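Local structure of flagellar motor switch protein FliG (Helicobacter pylori 26695, 5WUJ) at residues D38-T41 and E42-Q46. The protein forms part of the flagellar motor switch complex, which interacts with chemotaxis proteins and contacts motor components that determine rotation direction, and is required for flagellum synthesis and motility. Numbering follows the deposited sequence.
Sequences DSIT and EISKQ
With chi1 at -65°, Ser44 OG lies beside its own backbone N and folds back one turn onto the carbonyl of Ile40. There Ser44 OG donates to Ile40 O at 2.8 Å, from above the carbonyl plane, 38° out of it. Ser44 N reaches the same oxygen from the opposite face, also at 2.8 Å, so two bonds grip Ile40 O. A serine hydroxyl sharing its acceptor with its own backbone N, four residues back, is a common arrangement within helices. The methyl Ile40 CG2 lies 3.5 Å from Ser44 OG. The i to i+4 backbone bonds run on through Ile43 N to Ser39 O at 3.0 Å and Lys45 N to Thr41 O at 3.0 Å. On another side Glu42 bends at chi2 (67°). Its OE1 forms a salt bridge with Lys45 NZ at 3.2 Å. Glu42 OE1 also accepts a weak bond from Gln46 NE2 at 3.3 Å. Thr41 OG1 bonds back to Ile37 O, while Ser39 OG is hydrogen-bonded to Asp36 OD2, just ahead of the helix. The whole contact is one turn-to-turn step within helix 37-50 of the FliG N-terminal domain; its inner side, through Ile43 on Ile16 and Leu20 and Gln46 on Ala17, packs against helix 12-23.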
ATOM      1  N   ASP B  38       9.742 -15.357 -13.624  1.00 29.45           N
ATOM      2  CA  ASP B  38      10.274 -14.051 -14.002  1.00 39.24           C
ATOM      3  C   ASP B  38       9.731 -12.946 -13.094  1.00 39.59           C
ATOM      4  O   ASP B  38      10.476 -12.045 -12.688  1.00 39.04           O
ATOM      5  CB  ASP B  38       9.968 -13.759 -15.470  1.00 35.42           C
ATOM      6  CG  ASP B  38      10.851 -14.554 -16.413  1.00 56.27           C
ATOM      7  OD1 ASP B  38      12.076 -14.586 -16.183  1.00 56.64           O
ATOM      8  OD2 ASP B  38      10.324 -15.143 -17.383  1.00 63.90           O
ATOM      9  N   SER B  39       8.439 -13.005 -12.750  1.00 30.12           N
ATOM     10  CA  SER B  39       7.904 -12.042 -11.790  1.00 32.82           C
ATOM     11  C   SER B  39       8.592 -12.186 -10.437  1.00 31.77           C
ATOM     12  O   SER B  39       8.978 -11.187  -9.820  1.00 29.54           O
ATOM     13  CB  SER B  39       6.384 -12.203 -11.649  1.00 31.09           C
ATOM     14  OG  SER B  39       5.693 -11.653 -12.769  1.00 34.60           O
ATOM     15  N   ILE B  40       8.761 -13.426  -9.959  1.00 28.66           N
ATOM     16  CA  ILE B  40       9.394 -13.627  -8.654  1.00 28.35           C
ATOM     17  C   ILE B  40      10.814 -13.089  -8.667  1.00 33.05           C
ATOM     18  O   ILE B  40      11.275 -12.486  -7.690  1.00 30.44           O
ATOM     19  CB  ILE B  40       9.381 -15.109  -8.248  1.00 26.76           C
ATOM     20  CG1 ILE B  40       7.953 -15.608  -8.008  1.00 27.67           C
ATOM     21  CG2 ILE B  40      10.254 -15.319  -7.006  1.00 18.20           C
ATOM     22  CD1 ILE B  40       7.881 -17.137  -7.928  1.00 28.09           C
ATOM     23  N   THR B  41      11.526 -13.287  -9.774  1.00 23.78           N
ATOM     24  CA  THR B  41      12.898 -12.801  -9.873  1.00 30.02           C
ATOM     25  C   THR B  41      12.962 -11.290  -9.715  1.00 27.14           C
ATOM     26  O   THR B  41      13.787 -10.769  -8.955  1.00 33.31           O
ATOM     27  CB  THR B  41      13.508 -13.214 -11.213  1.00 29.77           C
ATOM     28  OG1 THR B  41      13.414 -14.637 -11.351  1.00 38.94           O
ATOM     29  CG2 THR B  41      14.961 -12.789 -11.271  1.00 32.67           C
ATOM     30  N   GLU B  42      12.112 -10.566 -10.451  1.00 31.05           N
ATOM     31  CA  GLU B  42      12.128  -9.108 -10.386  1.00 39.02           C
ATOM     32  C   GLU B  42      11.729  -8.612  -8.999  1.00 36.69           C
ATOM     33  O   GLU B  42      12.374  -7.714  -8.447  1.00 28.51           O
ATOM     34  CB  GLU B  42      11.202  -8.525 -11.456  1.00 45.43           C
ATOM     35  CG  GLU B  42      11.225  -7.001 -11.535  1.00 60.74           C
ATOM     36  CD  GLU B  42      12.555  -6.458 -12.031  1.00 82.67           C
ATOM     37  OE1 GLU B  42      12.883  -5.300 -11.694  1.00 90.87           O
ATOM     38  OE2 GLU B  42      13.273  -7.188 -12.754  1.00 89.35           O
ATOM     39  N   ILE B  43      10.693  -9.205  -8.404  1.00 33.99           N
ATOM     40  CA  ILE B  43      10.207  -8.701  -7.125  1.00 33.53           C
ATOM     41  C   ILE B  43      11.187  -9.041  -6.007  1.00 34.02           C
ATOM     42  O   ILE B  43      11.508  -8.191  -5.165  1.00 35.00           O
ATOM     43  CB  ILE B  43       8.789  -9.242  -6.859  1.00 34.90           C
ATOM     44  CG1 ILE B  43       7.796  -8.505  -7.752  1.00 35.57           C
ATOM     45  CG2 ILE B  43       8.403  -9.060  -5.396  1.00 37.69           C
ATOM     46  CD1 ILE B  43       6.349  -8.894  -7.521  1.00 43.35           C
ATOM     47  N   SER B  44      11.699 -10.278  -6.000  1.00 33.49           N
ATOM     48  CA  SER B  44      12.728 -10.684  -5.041  1.00 30.31           C
ATOM     49  C   SER B  44      13.934  -9.760  -5.098  1.00 33.13           C
ATOM     50  O   SER B  44      14.515  -9.413  -4.059  1.00 35.33           O
ATOM     51  CB  SER B  44      13.177 -12.122  -5.325  1.00 29.03           C
ATOM     52  OG  SER B  44      12.113 -13.028  -5.112  1.00 38.62           O
ATOM     53  N   LYS B  45      14.336  -9.374  -6.309  1.00 26.73           N
ATOM     54  CA  LYS B  45      15.484  -8.493  -6.465  1.00 31.69           C
ATOM     55  C   LYS B  45      15.248  -7.153  -5.778  1.00 29.36           C
ATOM     56  O   LYS B  45      16.149  -6.616  -5.124  1.00 27.59           O
ATOM     57  CB  LYS B  45      15.784  -8.297  -7.948  1.00 30.75           C
ATOM     58  CG  LYS B  45      16.978  -7.418  -8.247  1.00 42.87           C
ATOM     59  CD  LYS B  45      17.271  -7.397  -9.744  1.00 52.43           C
ATOM     60  CE  LYS B  45      17.299  -5.977 -10.287  1.00 64.88           C
ATOM     61  NZ  LYS B  45      15.993  -5.568 -10.873  1.00 73.60           N
ATOM     62  N   GLN B  46      14.039  -6.601  -5.912  1.00 25.02           N
ATOM     63  CA  GLN B  46      13.758  -5.297  -5.321  1.00 32.04           C
ATOM     64  C   GLN B  46      13.555  -5.378  -3.809  1.00 25.75           C
ATOM     65  O   GLN B  46      13.872  -4.423  -3.093  1.00 33.51           O
ATOM     66  CB  GLN B  46      12.535  -4.679  -5.999  1.00 32.26           C
ATOM     67  CG  GLN B  46      12.678  -4.490  -7.505  1.00 38.67           C
ATOM     68  CD  GLN B  46      13.844  -3.580  -7.886  1.00 55.06           C
ATOM     69  OE1 GLN B  46      14.342  -2.795  -7.066  1.00 57.93           O
ATOM     70  NE2 GLN B  46      14.278  -3.675  -9.142  1.00 57.13           N
TER